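Local coordinates for nitroreductase family protein (Lactobacillus plantarum, PDB 4QLX), which catalyses, as an FMN-dependent enone reductase, reduction of the carbon-carbon double bond of an enone fatty acid to give 10-oxooctadecanoic acid in the metabolism of polyunsaturated fatty acids, at the interface of chains A and B. Coordinates in Å, arbitrary orientation; residue numbers count along the deposited sequence, not the author numbering. Chains: chain A/B, Nitroreductase family protein.

Contact 1: the interface of chains A and B. Residues chain A 8, 10, 13, 15; chain B 13-17.
The N-terminal end of helix 15-20 of chain B meets the loop ahead of the same helix in chain A, and A:Asn13 spans the start of the B helix with its backbone and both ends of its side-chain amide. Its carbonyl O accepts from B:Leu15 N, and the side-chain oxygen OD1 of A:Asn13 takes the N-H of B:Ala16 at 2.8 Å, in the carbonyl plane and on a lone pair. In this way an asparagine of one subunit caps the first turn of the other. CG of A:Asn13 stands anti to the backbone N (chi1 -166°), which swings the amide over that turn, and ND2 gives an N-H to the carboxylate oxygen OD1 of B:Asp14 at 2.8 Å. The bond lies close to the amide plane but drops on OD1 from above the carboxylate, the two planes standing 87° apart. From the opposite face B:Asp17 N, on the same helix, reaches OD1 of B:Asp14 at 3.1 Å, so this oxygen is gripped from both faces. The other oxygen, OD2 of B:Asp14, meets A:Lys8 tip to tip: NZ forms a salt bridge of 2.8 Å on the syn side. The lysine gets there by a bend at its last torsion (chi4 -88°), while CD of A:Lys8 packs against B:Ala16 CB at 3.8 Å. CD1 of A:Leu10 touches B:Ala16 CB at 3.7 Å. An alanine in place of B:Asp14 would probably leave the A:Lys8 ammonium without its mate and set the A:Asn13 amide freer to turn. Near the symmetry axis A:Leu15 N donates to B:Asn13 O at 3.2 Å, the twin of the B:Leu15 bond, and a water bridges the carbonyl oxygens of the two Asn13 residues. The site ties the N-terminal segments of the two subunits together by reciprocal capping, backed by a charge pair.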
loop_
_atom_site.group_PDB
_atom_site.type_symbol
_atom_site.label_atom_id
_atom_site.label_comp_id
_atom_site.label_asym_id
_atom_site.label_seq_id
_atom_site.Cartn_x
_atom_site.Cartn_y
_atom_site.Cartn_z
ATOM N N LYS A 8 -20.116 -0.755 9.519
ATOM C CA LYS A 8 -18.951 -1.396 8.928
ATOM C C LYS A 8 -17.796 -0.635 9.567
ATOM O O LYS A 8 -16.623 -0.936 9.349
ATOM C CB LYS A 8 -18.929 -1.313 7.399
ATOM C CG LYS A 8 -19.685 -2.434 6.677
ATOM C CD LYS A 8 -20.052 -1.977 5.264
ATOM C CE LYS A 8 -20.789 -3.045 4.469
ATOM N NZ LYS A 8 -19.868 -3.967 3.729
ATOM N N LEU A 10 -16.971 2.323 8.907
ATOM C CA LEU A 10 -16.383 3.259 7.944
ATOM C C LEU A 10 -17.404 4.317 7.552
ATOM O O LEU A 10 -18.343 4.004 6.836
ATOM C CB LEU A 10 -15.899 2.525 6.692
ATOM C CG LEU A 10 -14.881 1.400 6.886
ATOM C CD1 LEU A 10 -14.261 1.024 5.545
ATOM C CD2 LEU A 10 -13.801 1.809 7.876
ATOM N N ASN A 13 -17.503 5.066 3.098
ATOM C CA ASN A 13 -17.320 3.708 2.595
ATOM C C ASN A 13 -17.370 3.663 1.071
ATOM O O ASN A 13 -17.518 2.600 0.479
ATOM C CB ASN A 13 -18.379 2.789 3.198
ATOM C CG ASN A 13 -18.063 1.326 3.008
ATOM O OD1 ASN A 13 -16.945 0.891 3.256
ATOM N ND2 ASN A 13 -19.041 0.565 2.540
ATOM N N LEU A 15 -15.415 3.625 -2.041
ATOM C CA LEU A 15 -14.033 3.308 -2.421
ATOM C C LEU A 15 -13.435 4.316 -3.404
ATOM O O LEU A 15 -12.312 4.782 -3.219
ATOM C CB LEU A 15 -13.956 1.897 -3.023
ATOM C CG LEU A 15 -12.565 1.360 -3.388
ATOM C CD1 LEU A 15 -12.531 -0.117 -3.199
ATOM C CD2 LEU A 15 -12.179 1.670 -4.833
ATOM N N ASN B 13 -17.820 -1.117 -5.137
ATOM C CA ASN B 13 -17.388 0.177 -4.624
ATOM C C ASN B 13 -17.560 0.240 -3.102
ATOM O O ASN B 13 -17.509 1.312 -2.506
ATOM C CB ASN B 13 -18.172 1.308 -5.294
ATOM C CG ASN B 13 -17.536 2.671 -5.060
ATOM O OD1 ASN B 13 -16.327 2.831 -5.201
ATOM N ND2 ASN B 13 -18.347 3.649 -4.667
ATOM N N ASP B 14 -17.780 -0.918 -2.488
ATOM C CA ASP B 14 -17.892 -1.030 -1.036
ATOM C C ASP B 14 -16.485 -1.165 -0.454
ATOM O O ASP B 14 -15.876 -2.223 -0.570
ATOM C CB ASP B 14 -18.776 -2.230 -0.689
ATOM C CG ASP B 14 -19.087 -2.354 0.809
ATOM O OD1 ASP B 14 -18.245 -1.986 1.650
ATOM O OD2 ASP B 14 -20.180 -2.878 1.141
ATOM N N LEU B 15 -15.963 -0.093 0.144
ATOM C CA LEU B 15 -14.570 -0.082 0.619
ATOM C C LEU B 15 -14.289 -1.132 1.708
ATOM O O LEU B 15 -13.281 -1.853 1.661
ATOM C CB LEU B 15 -14.196 1.298 1.150
ATOM C CG LEU B 15 -12.799 1.457 1.771
ATOM C CD1 LEU B 15 -11.698 1.002 0.819
ATOM C CD2 LEU B 15 -12.575 2.902 2.171
ATOM N N ALA B 16 -15.183 -1.198 2.686
ATOM C CA ALA B 16 -15.073 -2.169 3.769
ATOM C C ALA B 16 -15.005 -3.585 3.209
ATOM O O ALA B 16 -14.139 -4.387 3.605
ATOM C CB ALA B 16 -16.248 -2.022 4.725
ATOM N N ASP B 17 -15.901 -3.887 2.273
ATOM C CA ASP B 17 -15.916 -5.212 1.644
ATOM C C ASP B 17 -14.638 -5.455 0.843
ATOM O O ASP B 17 -14.004 -6.510 0.960
ATOM C CB ASP B 17 -17.136 -5.385 0.724
ATOM C CG ASP B 17 -17.238 -6.808 0.151
ATOM O OD1 ASP B 17 -17.259 -7.759 0.950
ATOM O OD2 ASP B 17 -17.280 -6.986 -1.088
HETATM O O HOH W 1 -19.840 2.124 -0.844
#

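Contact 2: the interface of chains A and B. Residues chain A 145-146, 149, 191-192; chain B 142, 145-146, 149-150.
The phenyl ring of B:Phe142 is covered on one face by CD1 of B:Ile146, from the next turn of its own helix, 3.5 Å above the plane and offset toward the rim. A:Thr145 reaches the ring from the other subunit, crossing at about a right angle, with its hydroxyl OG1 3.7 Å from CE1 of B:Phe142 and its methyl CG2 nearby. This is the dimer core of a nitroreductase-family flavoprotein, where the long helices 137-161 of the two chains pack against each other. One bond further in from CD1, CG1 of B:Ile146 lies across CG2 of A:Thr145 at 3.6 Å, again nearly at a right angle, and the exchanged pair, A:Ile146 CG1 with B:Thr145 CG2, repeats this arrangement. The other branch of B:Ile146, CG2, meets the methyl CE of A:Met192 at 3.6 Å. A bend at the last torsion of the methionine (chi3 79°) turns CE to this meeting, and the side chains run past each other in opposite directions. CD1 of the isoleucine also borders CG1 of A:Val191, the neighbour of A:Met192 on strand 188-197. At the crossing of the helices, CB of A:Ser149 abuts CB of B:Ser149 at 3.4 Å, a snug meeting of two small side chains that lets the helices approach closely here. Both hydroxyls turn back to their own helices: with OG beside the backbone N (chi1 -56° in A:Ser149), A:Ser149 OG donates to A:Thr145 O at 2.8 Å from above the carbonyl plane, as B:Ser149 OG does to B:Thr145 O. These bonds satisfy the hydroxyls at an otherwise apolar crossing, where they lie against isoleucine branches of the partner. Past the serines, CG1 of B:Val150 presses on the carbonyl O of A:Ser149.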
loop_
_atom_site.group_PDB
_atom_site.type_symbol
_atom_site.label_atom_id
_atom_site.label_comp_id
_atom_site.label_asym_id
_atom_site.label_seq_id
_atom_site.Cartn_x
_atom_site.Cartn_y
_atom_site.Cartn_z
ATOM N N THR A 145 10.415 -3.510 4.794
ATOM C CA THR A 145 10.010 -2.217 4.208
ATOM C C THR A 145 8.764 -2.371 3.326
ATOM O O THR A 145 7.844 -1.545 3.373
ATOM C CB THR A 145 11.167 -1.566 3.388
ATOM O OG1 THR A 145 12.251 -1.212 4.263
ATOM C CG2 THR A 145 10.692 -0.320 2.649
ATOM N N ILE A 146 8.706 -3.442 2.547
ATOM C CA ILE A 146 7.517 -3.688 1.737
ATOM C C ILE A 146 6.251 -3.859 2.588
ATOM O O ILE A 146 5.247 -3.221 2.309
ATOM C CB ILE A 146 7.684 -4.930 0.848
ATOM C CG1 ILE A 146 8.847 -4.740 -0.122
ATOM C CG2 ILE A 146 6.402 -5.191 0.072
ATOM C CD1 ILE A 146 9.144 -5.984 -0.975
ATOM N N SER A 149 5.066 -0.588 3.958
ATOM C CA SER A 149 4.538 0.309 2.937
ATOM C C SER A 149 3.109 -0.077 2.576
ATOM O O SER A 149 2.275 0.792 2.351
ATOM C CB SER A 149 5.443 0.293 1.692
ATOM O OG SER A 149 6.785 0.619 2.039
ATOM N N VAL A 191 10.707 3.422 8.405
ATOM C CA VAL A 191 10.165 3.426 7.055
ATOM C C VAL A 191 9.446 4.740 6.728
ATOM O O VAL A 191 9.904 5.499 5.873
ATOM C CB VAL A 191 9.211 2.235 6.842
ATOM C CG1 VAL A 191 8.520 2.324 5.482
ATOM C CG2 VAL A 191 9.989 0.911 6.974
ATOM N N MET A 192 8.336 5.014 7.401
ATOM C CA MET A 192 7.580 6.234 7.122
ATOM C C MET A 192 6.675 6.641 8.278
ATOM O O MET A 192 6.245 5.808 9.072
ATOM C CB MET A 192 6.734 6.079 5.843
ATOM C CG MET A 192 5.580 5.071 5.971
ATOM S SD MET A 192 4.432 5.009 4.568
ATOM C CE MET A 192 5.370 4.018 3.402
ATOM N N PHE B 142 15.664 1.578 -1.798
ATOM C CA PHE B 142 14.697 1.649 -0.712
ATOM C C PHE B 142 13.536 2.597 -1.082
ATOM O O PHE B 142 12.361 2.230 -0.963
ATOM C CB PHE B 142 15.455 2.074 0.562
ATOM C CG PHE B 142 14.600 2.639 1.661
ATOM C CD1 PHE B 142 14.043 1.809 2.626
ATOM C CD2 PHE B 142 14.422 4.007 1.776
ATOM C CE1 PHE B 142 13.277 2.334 3.665
ATOM C CE2 PHE B 142 13.659 4.541 2.808
ATOM C CZ PHE B 142 13.086 3.699 3.755
ATOM N N THR B 145 11.322 1.081 -3.796
ATOM C CA THR B 145 10.600 -0.062 -3.234
ATOM C C THR B 145 9.335 0.411 -2.503
ATOM O O THR B 145 8.256 -0.175 -2.654
ATOM C CB THR B 145 11.490 -0.870 -2.269
ATOM O OG1 THR B 145 12.598 -1.422 -2.993
ATOM C CG2 THR B 145 10.705 -2.002 -1.619
ATOM N N ILE B 146 9.465 1.482 -1.728
ATOM C CA ILE B 146 8.323 2.015 -1.000
ATOM C C ILE B 146 7.209 2.457 -1.945
ATOM O O ILE B 146 6.068 2.036 -1.778
ATOM C CB ILE B 146 8.720 3.190 -0.102
ATOM C CG1 ILE B 146 9.605 2.690 1.046
ATOM C CG2 ILE B 146 7.479 3.844 0.447
ATOM C CD1 ILE B 146 10.042 3.780 2.013
ATOM N N SER B 149 5.544 -0.509 -3.504
ATOM C CA SER B 149 4.696 -1.261 -2.589
ATOM C C SER B 149 3.361 -0.568 -2.369
ATOM O O SER B 149 2.338 -1.230 -2.223
ATOM C CB SER B 149 5.419 -1.477 -1.258
ATOM O OG SER B 149 6.676 -2.106 -1.458
ATOM N N VAL B 150 3.333 0.767 -2.360
ATOM C CA VAL B 150 2.052 1.390 -2.095
ATOM C C VAL B 150 1.167 1.291 -3.341
ATOM O O VAL B 150 -0.048 1.092 -3.226
ATOM C CB VAL B 150 2.192 2.859 -1.615
ATOM C CG1 VAL B 150 2.923 2.888 -0.262
ATOM C CG2 VAL B 150 2.900 3.738 -2.646
#

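The C-alpha centres of contact 1 and contact 2 lie about 24 Å apart in the same two-fold symmetric dimer interface, and no residue belongs to both. Contact 1 is polar and charged, built on the N-terminal loops and the short helix 15-20; contact 2 is chiefly apolar, built on helix 137-161 with strand 188-197 at its flank. Each brings like elements of the two chains together, so the subunits are held both at their N-terminal segments and through their core. Ile146 of contact 2 also lines the FMN pocket, so this helix pairing probably helps shape the flavin site.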